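Local atomic coordinates of host Factor for Q beta (Staphylococcus aureus, PDB entry 1KQ1), a protein that binds RNA as a ring-shaped hexamer of Sm-like subunits and acts as a pleiotropic regulator of translation. Residues N6-A11 with I55-I60; K10-F15 with E37-Y42. One frame throughout, in Å; residues are numbered along the deposited sequence.

Contact 1: residues N6-A11 with I55-I60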
# COMPACT_ATOMS: atom_id res chain seq x y z
N ASN C 6 6.27 18.59 14.86
CA ASN C 6 5.22 17.60 14.64
C ASN C 6 3.93 18.32 14.27
O ASN C 6 3.09 18.63 15.11
CB ASN C 6 5.06 16.81 15.92
CG ASN C 6 3.99 15.74 15.85
OD1 ASN C 6 3.25 15.63 14.86
ND2 ASN C 6 3.90 14.95 16.90
N ILE C 7 3.77 18.54 12.98
CA ILE C 7 2.60 19.26 12.56
C ILE C 7 1.38 18.36 12.47
O ILE C 7 0.24 18.85 12.51
CB ILE C 7 2.82 20.00 11.20
CG1 ILE C 7 2.93 19.00 10.05
CG2 ILE C 7 4.11 20.89 11.28
CD1 ILE C 7 2.86 19.69 8.71
N GLN C 8 1.60 17.06 12.38
CA GLN C 8 0.46 16.14 12.31
C GLN C 8 -0.33 16.10 13.62
O GLN C 8 -1.55 16.22 13.64
CB GLN C 8 0.93 14.73 11.96
CG GLN C 8 -0.20 13.70 11.95
CD GLN C 8 0.23 12.23 11.75
OE1 GLN C 8 -0.62 11.31 11.82
NE2 GLN C 8 1.52 11.99 11.47
N ASP C 9 0.37 15.91 14.74
CA ASP C 9 -0.36 15.87 15.98
C ASP C 9 -0.90 17.23 16.38
O ASP C 9 -1.89 17.30 17.06
CB ASP C 9 0.51 15.28 17.08
CG ASP C 9 0.65 13.80 16.92
OD1 ASP C 9 1.72 13.26 17.17
OD2 ASP C 9 -0.34 13.14 16.52
N LYS C 10 -0.21 18.29 16.00
CA LYS C 10 -0.75 19.61 16.29
C LYS C 10 -2.11 19.74 15.59
O LYS C 10 -3.07 20.20 16.19
CB LYS C 10 0.20 20.69 15.79
CG LYS C 10 -0.36 22.11 16.02
CD LYS C 10 0.65 23.22 15.69
CE LYS C 10 0.07 24.61 16.01
NZ LYS C 10 -1.00 25.02 15.06
N ALA C 11 -2.19 19.27 14.34
CA ALA C 11 -3.45 19.39 13.61
C ALA C 11 -4.51 18.48 14.19
O ALA C 11 -5.64 18.91 14.43
CB ALA C 11 -3.25 19.08 12.13
N ILE C 55 -10.84 4.11 11.84
CA ILE C 55 -10.06 4.18 10.58
C ILE C 55 -8.60 3.93 10.80
O ILE C 55 -7.99 4.46 11.75
CB ILE C 55 -10.23 5.59 9.97
CG1 ILE C 55 -11.71 5.91 9.71
CG2 ILE C 55 -9.46 5.69 8.70
CD1 ILE C 55 -11.94 7.45 9.40
N TYR C 56 -8.02 3.09 9.95
CA TYR C 56 -6.58 2.91 10.07
C TYR C 56 -5.83 4.05 9.37
O TYR C 56 -6.11 4.39 8.21
CB TYR C 56 -6.09 1.57 9.46
CG TYR C 56 -6.35 0.37 10.31
CD1 TYR C 56 -5.68 0.19 11.52
CD2 TYR C 56 -7.27 -0.59 9.90
CE1 TYR C 56 -5.96 -0.92 12.31
CE2 TYR C 56 -7.54 -1.72 10.69
CZ TYR C 56 -6.88 -1.85 11.89
OH TYR C 56 -7.18 -2.93 12.71
N LYS C 57 -4.86 4.64 10.09
CA LYS C 57 -4.09 5.69 9.45
C LYS C 57 -3.40 5.20 8.17
O LYS C 57 -3.17 5.98 7.23
CB LYS C 57 -3.02 6.26 10.41
CG LYS C 57 -3.51 7.30 11.40
CD LYS C 57 -2.30 7.87 12.17
CE LYS C 57 -2.67 9.05 13.08
NZ LYS C 57 -1.48 9.58 13.89
N HIS C 58 -3.07 3.90 8.10
CA HIS C 58 -2.42 3.42 6.90
C HIS C 58 -3.30 3.55 5.67
O HIS C 58 -2.79 3.53 4.54
CB HIS C 58 -1.89 1.96 7.06
CG HIS C 58 -2.95 0.92 7.29
ND1 HIS C 58 -2.87 0.03 8.34
CD2 HIS C 58 -4.05 0.57 6.58
CE1 HIS C 58 -3.88 -0.83 8.27
NE2 HIS C 58 -4.62 -0.52 7.21
N ALA C 59 -4.62 3.70 5.88
CA ALA C 59 -5.53 3.84 4.75
C ALA C 59 -5.90 5.28 4.44
O ALA C 59 -6.66 5.55 3.49
CB ALA C 59 -6.81 3.03 5.01
N ILE C 60 -5.43 6.22 5.28
CA ILE C 60 -5.75 7.62 5.03
C ILE C 60 -4.78 8.31 4.11
O ILE C 60 -3.56 8.10 4.17
CB ILE C 60 -5.79 8.39 6.38
CG1 ILE C 60 -6.88 7.80 7.28
CG2 ILE C 60 -6.00 9.92 6.11
CD1 ILE C 60 -6.82 8.38 8.70
O HOH W 1 -0.56 10.67 16.47
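Gln8 OE1 is gripped from two subunits of the Hfq hexamer: Lys57 NZ of its own chain donates to it at 2.8 Å, and Tyr56 OH of the second subunit is hydrogen-bonded to the same oxygen. In this Sm-like fold the bond spans from the first turn of the N-terminal helix to the short 3-10 turn 57-59 that follows strand 51-56. The backbones stay far apart, with Gln8 CA 11.8 Å from Lys57 CA, so two long side chains reaching from opposite directions are needed. Gln8 holds CG anti to its N (chi1 177°) and runs extended from there, and the lysine is equally straight beyond CG. The ammonium meets the amide oxygen from above the carbonyl plane, 46° out of it. Lys57 NZ also makes weak hydrogen bonds to Asp40 O and a water; the negative charge of Asp9, whose OD2 is 4.6 Å from NZ, probably steadies this buried cation. Asn6 suits the N-cap because its short amide turns back on the helix: OD1 accepts from Asp9 N at 2.9 Å, while ND2 donates to Asp9 OD1 at 2.8 Å. The other carboxylate oxygen, Asp9 OD2, takes a bond from the water beside Lys57 NZ.

Contact 2: residues K10-F15 with E37-Y42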
# COMPACT_ATOMS: atom_id res chain seq x y z
N LYS C 10 -0.21 18.29 16.00
CA LYS C 10 -0.75 19.61 16.29
C LYS C 10 -2.11 19.74 15.59
O LYS C 10 -3.07 20.20 16.19
CB LYS C 10 0.20 20.69 15.79
CG LYS C 10 -0.36 22.11 16.02
CD LYS C 10 0.65 23.22 15.69
CE LYS C 10 0.07 24.61 16.01
NZ LYS C 10 -1.00 25.02 15.06
N ALA C 11 -2.19 19.27 14.34
CA ALA C 11 -3.45 19.39 13.61
C ALA C 11 -4.51 18.48 14.19
O ALA C 11 -5.64 18.91 14.43
CB ALA C 11 -3.25 19.08 12.13
N LEU C 12 -4.18 17.21 14.44
CA LEU C 12 -5.17 16.29 14.95
C LEU C 12 -5.69 16.63 16.30
O LEU C 12 -6.86 16.44 16.61
CB LEU C 12 -4.65 14.83 14.96
CG LEU C 12 -4.22 14.34 13.57
CD1 LEU C 12 -3.64 12.94 13.66
CD2 LEU C 12 -5.40 14.38 12.60
N GLU C 13 -4.80 17.15 17.15
CA GLU C 13 -5.19 17.55 18.51
C GLU C 13 -6.16 18.76 18.49
O GLU C 13 -7.09 18.83 19.29
CB GLU C 13 -3.91 17.85 19.31
CG GLU C 13 -4.18 18.10 20.78
CD GLU C 13 -4.81 16.93 21.52
OE1 GLU C 13 -5.40 17.19 22.59
OE2 GLU C 13 -4.71 15.77 21.07
N ASN C 14 -5.92 19.67 17.56
CA ASN C 14 -6.82 20.82 17.40
C ASN C 14 -8.16 20.34 16.84
O ASN C 14 -9.21 20.79 17.29
CB ASN C 14 -6.22 21.83 16.46
CG ASN C 14 -5.26 22.78 17.15
OD1 ASN C 14 -5.55 23.27 18.25
ND2 ASN C 14 -4.14 23.07 16.51
N PHE C 15 -8.13 19.43 15.85
CA PHE C 15 -9.39 18.93 15.31
C PHE C 15 -10.20 18.29 16.41
O PHE C 15 -11.41 18.47 16.46
CB PHE C 15 -9.16 17.82 14.22
CG PHE C 15 -8.51 18.29 12.96
CD1 PHE C 15 -8.55 19.63 12.57
CD2 PHE C 15 -7.84 17.37 12.15
CE1 PHE C 15 -7.93 20.04 11.38
CE2 PHE C 15 -7.22 17.77 10.98
CZ PHE C 15 -7.25 19.10 10.58
N GLU C 37 -12.90 11.95 17.43
CA GLU C 37 -13.12 11.81 18.87
C GLU C 37 -11.86 11.43 19.59
O GLU C 37 -11.61 11.90 20.72
CB GLU C 37 -14.18 10.75 19.15
CG GLU C 37 -15.53 11.12 18.59
CD GLU C 37 -16.03 12.45 19.12
OE1 GLU C 37 -15.65 12.82 20.25
OE2 GLU C 37 -16.81 13.13 18.40
N GLU C 38 -11.06 10.56 18.98
CA GLU C 38 -9.81 10.14 19.57
C GLU C 38 -8.95 9.62 18.45
O GLU C 38 -9.45 9.33 17.37
CB GLU C 38 -10.04 8.99 20.54
CG GLU C 38 -11.14 9.20 21.54
CD GLU C 38 -11.38 7.96 22.37
OE1 GLU C 38 -10.41 7.44 22.97
OE2 GLU C 38 -12.55 7.51 22.42
N TYR C 39 -7.65 9.50 18.71
CA TYR C 39 -6.73 8.96 17.71
C TYR C 39 -5.46 8.52 18.40
O TYR C 39 -5.18 8.93 19.54
CB TYR C 39 -6.42 10.05 16.66
CG TYR C 39 -5.58 11.20 17.19
CD1 TYR C 39 -4.20 11.11 17.26
CD2 TYR C 39 -6.19 12.36 17.72
CE1 TYR C 39 -3.42 12.11 17.83
CE2 TYR C 39 -5.39 13.37 18.30
CZ TYR C 39 -4.03 13.23 18.35
OH TYR C 39 -3.22 14.24 18.90
N ASP C 40 -4.69 7.66 17.75
CA ASP C 40 -3.39 7.28 18.29
C ASP C 40 -2.47 6.97 17.12
O ASP C 40 -2.79 7.35 15.98
CB ASP C 40 -3.50 6.11 19.28
CG ASP C 40 -3.97 4.79 18.65
OD1 ASP C 40 -3.92 4.62 17.40
OD2 ASP C 40 -4.38 3.90 19.43
N LYS C 41 -1.35 6.30 17.35
CA LYS C 41 -0.44 6.07 16.25
C LYS C 41 -1.00 5.21 15.13
O LYS C 41 -0.48 5.26 14.03
CB LYS C 41 0.86 5.41 16.72
CG LYS C 41 1.80 5.08 15.58
CD LYS C 41 2.16 6.33 14.79
CE LYS C 41 2.51 5.99 13.36
NZ LYS C 41 1.30 5.97 12.49
N TYR C 42 -2.05 4.46 15.39
CA TYR C 42 -2.52 3.58 14.32
C TYR C 42 -3.91 3.84 13.82
O TYR C 42 -4.21 3.51 12.66
CB TYR C 42 -2.48 2.12 14.79
CG TYR C 42 -1.10 1.64 15.09
CD1 TYR C 42 -0.09 1.77 14.13
CD2 TYR C 42 -0.78 1.10 16.33
CE1 TYR C 42 1.21 1.36 14.40
CE2 TYR C 42 0.53 0.69 16.61
CZ TYR C 42 1.52 0.82 15.64
OH TYR C 42 2.81 0.43 15.91
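Leu12 CB sits over one face of the Tyr39 ring, a CH-pi contact that packs the N-terminal helix of the Sm-like fold against the end of strand 31-39. This is the tight part of the contact: CB lies 3.8 Å from the ring centroid, only 16° off the ring normal, and its nearest ring atom is Tyr39 CE2 at 3.7 Å. The leucine branch continues past the ring, and CD1 comes no nearer than 4.1 Å, to Tyr39 CD1. Leucine suits this buried position because it is wholly apolar: CB lies over the tyrosine face, and its side chain also packs on Ile36 of strand 31-39 and Tyr63 of strand 60-65.

On the looser, more solvent-open side a single polar bond takes over. Tyr39 has its CG between the backbone N and the carbonyl carbon (chi1 69°), and the ring projects to the helix so that its hydroxyl arrives beside Glu13, one residue after Leu12. Tyrosine thus serves both sides of the contact, offering a flat apolar face to the leucine and a donor at its far end. Glu13 is partly exposed, as suits a charged residue, and also touches Ile2 of the N-terminal arm. Its chain bends at chi2, bringing OE2 to the ring edge, near the ring plane, with the carboxylate plane turned 64° from the ring. On the strand side, Asp40 makes an Asx turn, OD1 accepting from Tyr42 N. Tyr39 OH donates to Glu13 OE2 at 3.0 Å, using the anti lone pair of that oxygen.

Overall arrangement
From the N terminus the chain enters helix 7-17, from which both contacts start, Lys10 and Ala11 belonging to each. Strands 21-26 and 31-39 follow, and contact 2 closes the shorter loop when the chain reaches 37-42. Strands 43-48 and 51-56 come next before contact 1 closes at 55-60. Contact 2 is therefore nested within the longer loop of contact 1. Contact 2 ties the helix to the end of strand 31-39, contact 1 to the 3-10 turn between strands 51-56 and 60-65. Their centres are about 7 Å apart, and the two later segments meet directly, Lys57 N lying 2.9 Å from Tyr42 O, a probable hydrogen bond. Both also lie against the second and third subunits of the hexamer.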